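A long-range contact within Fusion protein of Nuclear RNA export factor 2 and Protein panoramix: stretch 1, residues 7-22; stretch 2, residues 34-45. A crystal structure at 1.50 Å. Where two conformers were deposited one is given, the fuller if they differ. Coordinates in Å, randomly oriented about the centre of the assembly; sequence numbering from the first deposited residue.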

# COMPACT_ATOMS: atom_id res chain seq x y z
N VAL A 7 -16.61 2.10 -5.13
CA VAL A 7 -16.07 1.29 -4.04
C VAL A 7 -14.66 0.83 -4.36
O VAL A 7 -13.77 0.87 -3.50
CB VAL A 7 -17.01 0.11 -3.71
CG1 VAL A 7 -16.35 -0.84 -2.74
CG2 VAL A 7 -18.33 0.63 -3.15
N LYS A 8 -14.42 0.40 -5.60
CA LYS A 8 -13.07 -0.00 -5.98
C LYS A 8 -12.10 1.17 -5.92
O LYS A 8 -10.97 1.02 -5.42
CB LYS A 8 -13.07 -0.65 -7.37
CG LYS A 8 -13.54 -2.09 -7.35
CD LYS A 8 -13.53 -2.70 -8.74
CE LYS A 8 -13.93 -4.17 -8.69
NZ LYS A 8 -13.65 -4.86 -9.98
N ASP A 9 -12.51 2.34 -6.43
CA ASP A 9 -11.68 3.53 -6.32
C ASP A 9 -11.25 3.75 -4.87
O ASP A 9 -10.08 4.04 -4.59
CB ASP A 9 -12.44 4.77 -6.80
CG ASP A 9 -12.68 4.79 -8.30
OD1 ASP A 9 -11.97 4.08 -9.05
OD2 ASP A 9 -13.57 5.55 -8.73
N HIS A 10 -12.19 3.59 -3.94
CA HIS A 10 -11.92 3.84 -2.53
C HIS A 10 -10.92 2.83 -1.98
O HIS A 10 -9.99 3.19 -1.24
CB HIS A 10 -13.23 3.80 -1.74
CG HIS A 10 -13.03 3.85 -0.26
ND1 HIS A 10 -12.58 4.97 0.40
CD2 HIS A 10 -13.21 2.90 0.69
CE1 HIS A 10 -12.50 4.72 1.69
NE2 HIS A 10 -12.87 3.47 1.90
N LYS A 11 -11.10 1.54 -2.31
CA LYS A 11 -10.20 0.51 -1.79
C LYS A 11 -8.79 0.70 -2.33
O LYS A 11 -7.81 0.41 -1.63
CB LYS A 11 -10.74 -0.87 -2.14
CG LYS A 11 -12.00 -1.24 -1.39
CD LYS A 11 -12.50 -2.62 -1.77
CE LYS A 11 -13.78 -2.96 -1.03
NZ LYS A 11 -14.38 -4.24 -1.50
N LEU A 12 -8.66 1.18 -3.56
CA LEU A 12 -7.34 1.49 -4.10
C LEU A 12 -6.71 2.65 -3.34
O LEU A 12 -5.54 2.59 -2.94
CB LEU A 12 -7.44 1.81 -5.59
CG LEU A 12 -7.82 0.65 -6.51
CD1 LEU A 12 -8.33 1.17 -7.84
CD2 LEU A 12 -6.64 -0.28 -6.73
N LEU A 13 -7.48 3.71 -3.11
CA LEU A 13 -6.96 4.87 -2.39
C LEU A 13 -6.64 4.55 -0.93
O LEU A 13 -5.68 5.10 -0.38
CB LEU A 13 -7.93 6.05 -2.49
CG LEU A 13 -7.97 6.84 -3.80
CD1 LEU A 13 -8.57 8.22 -3.56
CD2 LEU A 13 -6.58 6.94 -4.39
N LEU A 14 -7.43 3.70 -0.29
CA LEU A 14 -7.11 3.22 1.06
C LEU A 14 -5.68 2.71 1.11
O LEU A 14 -4.89 3.08 1.99
CB LEU A 14 -8.06 2.08 1.39
CG LEU A 14 -8.85 1.90 2.69
CD1 LEU A 14 -9.16 3.22 3.37
CD2 LEU A 14 -10.13 1.16 2.32
N PHE A 15 -5.32 1.85 0.16
CA PHE A 15 -3.99 1.27 0.12
C PHE A 15 -2.96 2.29 -0.33
O PHE A 15 -1.85 2.34 0.21
CB PHE A 15 -4.02 0.06 -0.81
CG PHE A 15 -2.68 -0.55 -1.07
CD1 PHE A 15 -2.19 -1.56 -0.25
CD2 PHE A 15 -1.92 -0.15 -2.16
CE1 PHE A 15 -0.96 -2.13 -0.50
CE2 PHE A 15 -0.68 -0.73 -2.42
CZ PHE A 15 -0.20 -1.72 -1.58
N GLN A 16 -3.31 3.11 -1.33
CA GLN A 16 -2.38 4.12 -1.81
C GLN A 16 -2.02 5.11 -0.71
O GLN A 16 -0.86 5.53 -0.60
CB GLN A 16 -2.96 4.86 -3.02
CG GLN A 16 -2.01 5.89 -3.62
CD GLN A 16 -2.45 6.43 -4.97
OE1 GLN A 16 -3.52 7.03 -5.09
NE2 GLN A 16 -1.62 6.23 -5.98
N GLU A 17 -3.00 5.49 0.12
CA GLU A 17 -2.73 6.47 1.17
C GLU A 17 -1.76 5.91 2.20
O GLU A 17 -0.87 6.63 2.68
CB GLU A 17 -4.04 6.90 1.83
CG GLU A 17 -3.92 8.08 2.79
CD GLU A 17 -3.44 7.68 4.18
OE1 GLU A 17 -3.66 6.51 4.57
OE2 GLU A 17 -2.85 8.53 4.87
N VAL A 18 -1.91 4.64 2.56
CA VAL A 18 -1.03 4.03 3.56
C VAL A 18 0.39 3.92 3.03
O VAL A 18 1.36 4.29 3.70
CB VAL A 18 -1.57 2.67 4.00
CG1 VAL A 18 -0.55 1.94 4.88
CG2 VAL A 18 -2.90 2.84 4.72
N THR A 19 0.54 3.42 1.80
CA THR A 19 1.85 3.03 1.29
C THR A 19 2.60 4.15 0.59
O THR A 19 3.83 4.12 0.56
CB THR A 19 1.70 1.85 0.31
OG1 THR A 19 0.89 2.24 -0.81
CG2 THR A 19 1.08 0.65 1.00
N GLY A 20 1.90 5.13 0.03
CA GLY A 20 2.60 6.13 -0.76
C GLY A 20 3.15 5.60 -2.06
O GLY A 20 4.15 6.13 -2.57
N LEU A 21 2.54 4.56 -2.61
CA LEU A 21 2.93 4.02 -3.90
C LEU A 21 2.17 4.72 -5.01
O LEU A 21 1.06 5.22 -4.81
CB LEU A 21 2.65 2.52 -3.97
CG LEU A 21 3.49 1.62 -3.06
CD1 LEU A 21 2.87 0.23 -2.97
CD2 LEU A 21 4.92 1.54 -3.59
N ILE A 22 2.79 4.76 -6.20
CA ILE A 22 2.10 5.30 -7.36
C ILE A 22 0.96 4.37 -7.78
O ILE A 22 0.95 3.18 -7.46
CB ILE A 22 3.06 5.58 -8.53
CG1 ILE A 22 3.65 4.28 -9.08
CG2 ILE A 22 4.15 6.54 -8.11
CD1 ILE A 22 4.49 4.47 -10.33
N ASP A 34 -6.78 -9.55 -4.28
CA ASP A 34 -8.23 -9.68 -4.38
C ASP A 34 -8.97 -8.63 -3.56
O ASP A 34 -9.96 -8.92 -2.88
CB ASP A 34 -8.72 -11.09 -4.05
CG ASP A 34 -10.14 -11.33 -4.54
OD1 ASP A 34 -10.52 -10.73 -5.56
OD2 ASP A 34 -10.88 -12.11 -3.89
N TRP A 35 -8.48 -7.39 -3.62
CA TRP A 35 -9.18 -6.22 -3.10
C TRP A 35 -9.32 -6.21 -1.59
O TRP A 35 -10.16 -5.49 -1.05
CB TRP A 35 -10.55 -6.05 -3.78
CG TRP A 35 -10.39 -5.83 -5.22
CD1 TRP A 35 -10.32 -6.77 -6.21
CD2 TRP A 35 -10.22 -4.57 -5.84
NE1 TRP A 35 -10.14 -6.15 -7.42
CE2 TRP A 35 -10.08 -4.80 -7.22
CE3 TRP A 35 -10.19 -3.25 -5.37
CZ2 TRP A 35 -9.90 -3.76 -8.13
CZ3 TRP A 35 -10.02 -2.24 -6.27
CH2 TRP A 35 -9.88 -2.49 -7.63
N ASP A 36 -8.51 -6.99 -0.88
CA ASP A 36 -8.52 -7.01 0.57
C ASP A 36 -7.40 -6.13 1.10
O ASP A 36 -6.23 -6.35 0.79
CB ASP A 36 -8.39 -8.42 1.13
CG ASP A 36 -8.56 -8.45 2.64
OD1 ASP A 36 -9.72 -8.46 3.11
OD2 ASP A 36 -7.54 -8.43 3.35
N PHE A 37 -7.78 -5.13 1.89
CA PHE A 37 -6.85 -4.12 2.38
C PHE A 37 -5.71 -4.75 3.16
O PHE A 37 -4.53 -4.51 2.86
CB PHE A 37 -7.65 -3.14 3.25
CG PHE A 37 -6.84 -2.02 3.85
CD1 PHE A 37 -6.03 -1.22 3.06
CD2 PHE A 37 -6.92 -1.75 5.21
CE1 PHE A 37 -5.31 -0.18 3.63
CE2 PHE A 37 -6.21 -0.72 5.77
CZ PHE A 37 -5.40 0.07 4.98
N GLU A 38 -6.04 -5.58 4.16
CA GLU A 38 -5.00 -6.18 4.99
C GLU A 38 -4.09 -7.09 4.16
O GLU A 38 -2.86 -7.03 4.29
CB GLU A 38 -5.64 -6.96 6.14
CG GLU A 38 -4.65 -7.62 7.07
CD GLU A 38 -5.32 -8.40 8.16
OE1 GLU A 38 -6.52 -8.71 8.02
OE2 GLU A 38 -4.65 -8.71 9.17
N ARG A 39 -4.68 -7.93 3.31
CA ARG A 39 -3.85 -8.81 2.49
C ARG A 39 -2.96 -8.01 1.54
O ARG A 39 -1.82 -8.41 1.27
CB ARG A 39 -4.71 -9.81 1.72
CG ARG A 39 -5.38 -10.84 2.62
CD ARG A 39 -5.74 -12.11 1.86
NE ARG A 39 -6.56 -11.84 0.69
CZ ARG A 39 -7.89 -11.70 0.72
NH1 ARG A 39 -8.54 -11.79 1.87
NH2 ARG A 39 -8.56 -11.46 -0.39
N ALA A 40 -3.46 -6.88 1.04
CA ALA A 40 -2.66 -6.05 0.14
C ALA A 40 -1.45 -5.46 0.86
O ALA A 40 -0.35 -5.41 0.30
CB ALA A 40 -3.52 -4.95 -0.48
N LEU A 41 -1.64 -5.01 2.10
CA LEU A 41 -0.52 -4.48 2.87
C LEU A 41 0.53 -5.55 3.11
O LEU A 41 1.74 -5.32 2.93
CB LEU A 41 -1.01 -3.89 4.19
CG LEU A 41 -1.91 -2.66 4.06
CD1 LEU A 41 -2.45 -2.26 5.42
CD2 LEU A 41 -1.16 -1.49 3.42
N LYS A 42 0.09 -6.75 3.50
CA LYS A 42 1.03 -7.86 3.69
C LYS A 42 1.74 -8.20 2.39
O LYS A 42 2.94 -8.50 2.39
CB LYS A 42 0.29 -9.09 4.21
CG LYS A 42 -0.28 -8.94 5.61
CD LYS A 42 -0.96 -10.22 6.04
CE LYS A 42 -1.50 -10.12 7.45
NZ LYS A 42 -2.21 -11.36 7.86
N LEU A 43 1.01 -8.19 1.27
CA LEU A 43 1.62 -8.50 -0.01
C LEU A 43 2.66 -7.46 -0.40
O LEU A 43 3.72 -7.80 -0.94
CB LEU A 43 0.53 -8.62 -1.08
CG LEU A 43 1.00 -8.96 -2.49
CD1 LEU A 43 1.78 -10.26 -2.51
CD2 LEU A 43 -0.18 -9.02 -3.44
N PHE A 44 2.37 -6.18 -0.14
CA PHE A 44 3.35 -5.13 -0.39
C PHE A 44 4.63 -5.37 0.40
O PHE A 44 5.74 -5.26 -0.14
CB PHE A 44 2.76 -3.76 -0.03
CG PHE A 44 3.79 -2.69 0.18
CD1 PHE A 44 4.69 -2.35 -0.82
CD2 PHE A 44 3.85 -2.01 1.39
CE1 PHE A 44 5.64 -1.36 -0.61
CE2 PHE A 44 4.79 -1.02 1.60
CZ PHE A 44 5.69 -0.70 0.60
N ILE A 45 4.50 -5.71 1.68
CA ILE A 45 5.67 -5.94 2.52
C ILE A 45 6.49 -7.12 1.99
O ILE A 45 7.73 -7.07 1.96
CB ILE A 45 5.25 -6.11 3.99
CG1 ILE A 45 4.74 -4.78 4.52
CG2 ILE A 45 6.41 -6.64 4.83
CD1 ILE A 45 3.90 -4.91 5.76
O HOH W 1 -12.86 -6.26 -0.69

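Two helices, 7-19 and 37-45, run in broadly the same direction, their axes 40° apart and 10.2 Å from each other at closest approach. No direct hydrogen bond links the stretches; the 659 Å² they bury is mainly side-chain packing, with one water bridge. Trp-35, Phe-15 and Phe-37 cover the most surface.

Trp-35 contributes the largest share, from the turn that precedes the second helix. Its CA-to-CB bond points sideways, yet with chi1 at m the indole reaches back to the first helix. There the methylene chain of Lys-8 lies over one face: Lys-8 CG sits 3.8 Å from the centroid of the Trp-35 six-membered ring, 18° off the normal, a CH-pi contact in which the aliphatic part of a lysine pairs with a flat aromatic surface. Lys-11 CB meets the ring edge at 4.0 Å from Trp-35 CE3, and Leu-12 CG closes to 3.6 Å from Trp-35 CZ3. The ring thus settles among Lys-8 and, one turn on, Lys-11 and Leu-12. Polar chemistry enters here through water: Lys-11 NZ donates to water 1 at 2.7 Å, and the same water donates to Trp-35 O at 2.8 Å, which bridges the lysine to a carbonyl while its carbon chain stays on the contact.

Phe-37, in the first turn of the second helix, covers nearly as much as Phe-15. Leu-14 CG covers one face of its ring, while Phe-15 CA and Val-18 CG2 lie at the edge, the latter 3.7 Å from Phe-37 CZ. This is close to the backbone register, since the CA atoms of Phe-15 and Phe-37 are 6.5 Å apart. Just before this helix, Asp-36 OD2 accepts from Arg-39 N at 2.9 Å, capping its start.

Phe-15 answers from the first helix. Its chi1 of t brings the ring against Ala-40: Phe-15 CD1 lies 3.6 Å from Ala-40 CB and Phe-15 CE1 3.4 Å from Ala-40 O. Leu-41 CD2 packs 3.8 Å from Phe-15 CD1, and Phe-44 CB lies at the ring edge, 3.9 Å from Phe-15 CZ.

Beyond, Val-18 CG1 also reaches Leu-41 CD2 at 3.8 Å. Thr-19 ties its hydroxyl to its own helix, OG1 donating to Phe-15 O at 2.9 Å, while its methyl CG2 lies 3.9 Å from both Leu-41 CD2 and Phe-44 CD2. After Gly-20 leaves the helix with positive phi, Leu-21 CD1 packs 3.8 Å from Phe-44 CD1. The rule is that Lys-11 and Thr-19 satisfy their polar ends with water or their own helix and give carbon to the contact.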